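Local structure of molybdopterin biosynthesis enzyme, MoaB (Thermus thermophilus, 3MCH) at residues R3-V9 with L63-N69; A31-F35 with W158-H163. The protein probably binds molybdopterin and takes part in the biosynthesis of the molybdenum cofactor. One frame throughout, in Å; residues are numbered along the deposited sequence.

In the fold
Contact 1 lies in the interior, its centre about 5 Å from the centre of the chain, where strands 2-9 and 65-69 pair in the middle of the mixed sheet. Contact 2 sits at the surface, its centre about 18 Å from the centre of the chain, and joins the loop ahead of strand 35-43, outermost on that side of the sheet within this chain, to the C-terminal tail. The two contact centres are about 17 Å apart, yet the contacts touch: V4 CG2 of contact 1 packs 3.9 Å from F35 CD1 of contact 2. Backbone bonds carry the link further, V4 pairing with E36 and A38 of strand 35-43, and P34 with F2. No other chain of the assembly touches either contact.

Contact 1 of 2, residues R3-V9 with L63-N69; sequences RVGILTV and LDLILTN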
# COMPACT_ATOMS: atom_id res chain seq x y z
N ARG B 3 15.11 -21.98 -3.60
CA ARG B 3 14.36 -23.00 -2.87
C ARG B 3 13.08 -22.39 -2.34
O ARG B 3 13.11 -21.38 -1.63
CB ARG B 3 15.22 -23.54 -1.73
CG ARG B 3 16.49 -24.21 -2.24
CD ARG B 3 17.46 -24.49 -1.12
NE ARG B 3 16.92 -25.43 -0.15
CZ ARG B 3 16.96 -25.24 1.17
NH1 ARG B 3 17.52 -24.14 1.67
NH2 ARG B 3 16.46 -26.16 1.98
N VAL B 4 11.96 -23.03 -2.67
CA VAL B 4 10.65 -22.55 -2.28
C VAL B 4 9.90 -23.48 -1.34
O VAL B 4 9.96 -24.70 -1.48
CB VAL B 4 9.76 -22.35 -3.53
CG1 VAL B 4 8.39 -21.78 -3.15
CG2 VAL B 4 10.46 -21.45 -4.52
N GLY B 5 9.20 -22.88 -0.39
CA GLY B 5 8.38 -23.64 0.54
C GLY B 5 6.94 -23.19 0.32
O GLY B 5 6.68 -22.00 0.18
N ILE B 6 6.02 -24.14 0.25
CA ILE B 6 4.61 -23.81 0.05
C ILE B 6 3.87 -24.18 1.34
O ILE B 6 3.88 -25.34 1.74
CB ILE B 6 4.01 -24.58 -1.15
CG1 ILE B 6 4.75 -24.19 -2.44
CG2 ILE B 6 2.51 -24.28 -1.30
CD1 ILE B 6 4.76 -22.69 -2.83
N LEU B 7 3.26 -23.19 1.98
CA LEU B 7 2.53 -23.42 3.22
C LEU B 7 1.04 -23.18 3.05
O LEU B 7 0.61 -22.05 2.84
CB LEU B 7 3.07 -22.51 4.32
CG LEU B 7 2.41 -22.65 5.70
CD1 LEU B 7 2.63 -24.07 6.22
CD2 LEU B 7 3.01 -21.63 6.66
N THR B 8 0.25 -24.24 3.15
CA THR B 8 -1.20 -24.12 3.01
C THR B 8 -1.83 -23.93 4.39
O THR B 8 -1.82 -24.84 5.23
CB THR B 8 -1.79 -25.36 2.31
OG1 THR B 8 -1.30 -25.43 0.97
CG2 THR B 8 -3.31 -25.29 2.27
N VAL B 9 -2.37 -22.74 4.60
CA VAL B 9 -3.00 -22.37 5.86
C VAL B 9 -4.51 -22.52 5.93
O VAL B 9 -5.24 -21.79 5.25
CB VAL B 9 -2.73 -20.88 6.19
CG1 VAL B 9 -3.32 -20.53 7.55
CG2 VAL B 9 -1.24 -20.60 6.17
N LEU B 63 15.09 -21.35 3.56
CA LEU B 63 14.42 -21.27 2.27
C LEU B 63 14.54 -19.85 1.72
O LEU B 63 14.63 -18.89 2.47
CB LEU B 63 12.95 -21.68 2.38
CG LEU B 63 12.69 -23.12 2.84
CD1 LEU B 63 11.20 -23.36 2.88
CD2 LEU B 63 13.37 -24.11 1.91
N ASP B 64 14.53 -19.74 0.39
CA ASP B 64 14.66 -18.45 -0.27
C ASP B 64 13.30 -17.78 -0.42
O ASP B 64 13.19 -16.56 -0.28
CB ASP B 64 15.29 -18.65 -1.65
CG ASP B 64 16.64 -19.33 -1.58
OD1 ASP B 64 17.46 -18.92 -0.73
OD2 ASP B 64 16.88 -20.27 -2.36
N LEU B 65 12.29 -18.58 -0.71
CA LEU B 65 10.94 -18.07 -0.90
C LEU B 65 9.92 -18.90 -0.15
O LEU B 65 9.96 -20.13 -0.18
CB LEU B 65 10.57 -18.08 -2.39
CG LEU B 65 9.14 -17.67 -2.75
CD1 LEU B 65 8.97 -16.17 -2.54
CD2 LEU B 65 8.85 -18.03 -4.21
N ILE B 66 9.01 -18.23 0.54
CA ILE B 66 7.94 -18.94 1.23
C ILE B 66 6.63 -18.39 0.69
O ILE B 66 6.36 -17.19 0.79
CB ILE B 66 7.96 -18.74 2.75
CG1 ILE B 66 9.22 -19.37 3.34
CG2 ILE B 66 6.70 -19.37 3.36
CD1 ILE B 66 9.52 -18.96 4.78
N LEU B 67 5.84 -19.27 0.09
CA LEU B 67 4.54 -18.90 -0.44
C LEU B 67 3.48 -19.54 0.43
O LEU B 67 3.29 -20.76 0.41
CB LEU B 67 4.39 -19.40 -1.89
CG LEU B 67 5.38 -18.84 -2.91
CD1 LEU B 67 5.21 -19.53 -4.26
CD2 LEU B 67 5.17 -17.33 -3.06
N THR B 68 2.81 -18.73 1.25
CA THR B 68 1.73 -19.26 2.07
C THR B 68 0.50 -19.03 1.21
O THR B 68 0.51 -18.18 0.32
CB THR B 68 1.54 -18.49 3.41
OG1 THR B 68 1.01 -17.18 3.15
CG2 THR B 68 2.86 -18.37 4.16
N ASN B 69 -0.56 -19.79 1.45
CA ASN B 69 -1.79 -19.59 0.71
C ASN B 69 -2.94 -19.80 1.68
O ASN B 69 -2.91 -20.72 2.49
CB ASN B 69 -1.88 -20.54 -0.50
CG ASN B 69 -2.09 -21.99 -0.10
OD1 ASN B 69 -3.19 -22.40 0.27
ND2 ASN B 69 -1.02 -22.78 -0.19
O HOH W 1 18.39 -21.51 -0.08
O HOH W 2 -5.39 -22.49 2.36
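G5 and L7 each give their N-H to one carbonyl of the partner strand, L65 and L67, and take an N-H back from L67 and N69; the bond from L67 N to G5 O is 2.9 Å and nearly straight at 169°. R3-V9 and L63-N69 thus run in the same direction, their short strand axes 18° apart. V9 N closes the series on N69 O. At the start, R3 O is gripped twice, by D64 N and L65 N.

Side-chain polar bonds hold both ends. D64 OD2 takes R3 N at 2.8 Å on its anti side, and also forms a salt bridge with K156. R3 NH1 bonds E61 O and reaches D64 through a water whose bond to OD1 is weak; the charged groups themselves do not touch. L63 CD2 lies over one guanidinium face, 3.7 Å from R3 NH2. At the other end N69 has CG between its backbone N and carbonyl carbon (chi1 70°), which swings the amide over to T8: N69 ND2 meets T8 OG1 in the amide plane at 2.9 Å, while D20 also bonds that hydroxyl.

Apolar packing fills the faces. V4 lies alongside L65, CG2 to CD2 3.8 Å, and I6 alongside L67, where I6 CD1 presses to 3.4 Å from L67 CB, a tight fit beneath helix 21-30. On the other face L63 CD1 lies 3.7 Å from G5 CA, and L7 CD2 approaches T68 CG2.

Parallel strands 2-9 and 65-69, with helices 21-30 and 47-60 on their two faces, form the centre of the alpha/beta sandwich of the probable molybdopterin-binding domain.

Contact 2 of 2, residues A31-F35 with W158-H163; sequences AGGPF and WKEGHH
P34 and the H163 imidazole make the close part of this contact. The imidazole lies obliquely against the G33-P34 peptide, CD2 3.3 Å from P34 N, and H163 CB is equally near G33 O. With CG anti to its carbonyl carbon (chi1 -68°), the H163 ring turns back over its own segment, and NE2 donates to K159 O, 3.1 Å away and in the ring plane; this bond fixes the ring's rotation and closes 159-163 into a loop. Further along, W158 lies beside the proline, its CE3 4.0 Å from P34 CG, and both residues also rest on P147 of helix 146-154.

P34 is the centre of an inverse gamma turn, F35 N bonding to G33 O at 2.6 Å, and this tight bend leads the chain from helix 21-30 into strand 35-43. The C-terminal tail thus packs across a helix-to-strand connection at the edge of the alpha/beta domain.

Toward solvent the grip slackens. H163 N reaches G32 O at 2.8 Å, but the N-H is bent to 130° and the bond is weak. The H162 ring comes obliquely to G32 CA with ND1 and CE1, and its CA-H points to G32 O, while the K159 side chain leads away from 31-35.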
# COMPACT_ATOMS: atom_id res chain seq x y z
N ALA B 31 6.64 -23.88 -12.30
CA ALA B 31 7.22 -24.82 -13.25
C ALA B 31 7.96 -24.14 -14.39
O ALA B 31 7.42 -23.25 -15.05
CB ALA B 31 6.13 -25.74 -13.81
N GLY B 32 9.21 -24.55 -14.60
CA GLY B 32 10.01 -23.97 -15.66
C GLY B 32 10.90 -22.82 -15.22
O GLY B 32 11.92 -22.55 -15.85
N GLY B 33 10.50 -22.14 -14.15
CA GLY B 33 11.28 -21.02 -13.65
C GLY B 33 12.41 -21.45 -12.73
O GLY B 33 12.52 -22.63 -12.41
N PRO B 34 13.25 -20.50 -12.29
CA PRO B 34 14.38 -20.78 -11.39
C PRO B 34 13.89 -21.09 -9.99
O PRO B 34 14.33 -20.47 -9.02
CB PRO B 34 15.19 -19.49 -11.46
CG PRO B 34 14.12 -18.45 -11.57
CD PRO B 34 13.19 -19.06 -12.61
N PHE B 35 12.99 -22.06 -9.90
CA PHE B 35 12.40 -22.45 -8.63
C PHE B 35 12.42 -23.95 -8.42
O PHE B 35 12.23 -24.73 -9.36
CB PHE B 35 10.94 -21.99 -8.57
CG PHE B 35 10.75 -20.53 -8.83
CD1 PHE B 35 11.14 -19.58 -7.90
CD2 PHE B 35 10.19 -20.10 -10.04
CE1 PHE B 35 10.99 -18.21 -8.15
CE2 PHE B 35 10.03 -18.73 -10.30
CZ PHE B 35 10.43 -17.79 -9.35
N TRP B 158 20.76 -16.47 -10.55
CA TRP B 158 19.77 -17.28 -11.26
C TRP B 158 19.96 -17.11 -12.76
O TRP B 158 20.50 -16.09 -13.21
CB TRP B 158 18.34 -16.87 -10.86
CG TRP B 158 18.00 -15.46 -11.22
CD1 TRP B 158 18.43 -14.32 -10.60
CD2 TRP B 158 17.15 -15.04 -12.29
NE1 TRP B 158 17.91 -13.22 -11.22
CE2 TRP B 158 17.12 -13.63 -12.26
CE3 TRP B 158 16.42 -15.72 -13.27
CZ2 TRP B 158 16.38 -12.88 -13.18
CZ3 TRP B 158 15.68 -14.97 -14.19
CH2 TRP B 158 15.67 -13.57 -14.13
N LYS B 159 19.53 -18.10 -13.52
CA LYS B 159 19.67 -18.07 -14.98
C LYS B 159 18.32 -17.82 -15.63
O LYS B 159 17.31 -18.38 -15.21
CB LYS B 159 20.25 -19.39 -15.49
CG LYS B 159 21.21 -20.07 -14.52
CD LYS B 159 22.31 -19.13 -14.07
CE LYS B 159 23.11 -19.73 -12.92
NZ LYS B 159 24.06 -18.75 -12.32
N GLU B 160 18.31 -16.98 -16.66
CA GLU B 160 17.08 -16.66 -17.37
C GLU B 160 16.76 -17.68 -18.46
O GLU B 160 17.21 -17.55 -19.60
CB GLU B 160 17.17 -15.24 -17.96
CG GLU B 160 18.23 -15.06 -19.04
CD GLU B 160 18.44 -13.61 -19.43
OE1 GLU B 160 17.43 -12.88 -19.59
OE2 GLU B 160 19.61 -13.19 -19.58
N GLY B 161 15.98 -18.69 -18.11
CA GLY B 161 15.61 -19.72 -19.07
C GLY B 161 14.74 -20.81 -18.47
O GLY B 161 14.10 -20.61 -17.44
N HIS B 162 14.70 -21.96 -19.13
CA HIS B 162 13.90 -23.09 -18.65
C HIS B 162 14.66 -23.89 -17.60
O HIS B 162 15.87 -24.08 -17.69
CB HIS B 162 13.52 -24.02 -19.80
CG HIS B 162 12.69 -25.18 -19.39
ND1 HIS B 162 11.40 -25.05 -18.91
CD2 HIS B 162 12.95 -26.51 -19.37
CE1 HIS B 162 10.91 -26.24 -18.62
NE2 HIS B 162 11.83 -27.14 -18.89
N HIS B 163 13.93 -24.38 -16.60
CA HIS B 163 14.51 -25.18 -15.52
C HIS B 163 13.67 -26.43 -15.28
O HIS B 163 14.22 -27.54 -15.42
CB HIS B 163 14.60 -24.36 -14.24
CG HIS B 163 15.58 -23.23 -14.31
ND1 HIS B 163 16.95 -23.44 -14.30
CD2 HIS B 163 15.41 -21.89 -14.40
CE1 HIS B 163 17.57 -22.27 -14.38
NE2 HIS B 163 16.65 -21.32 -14.45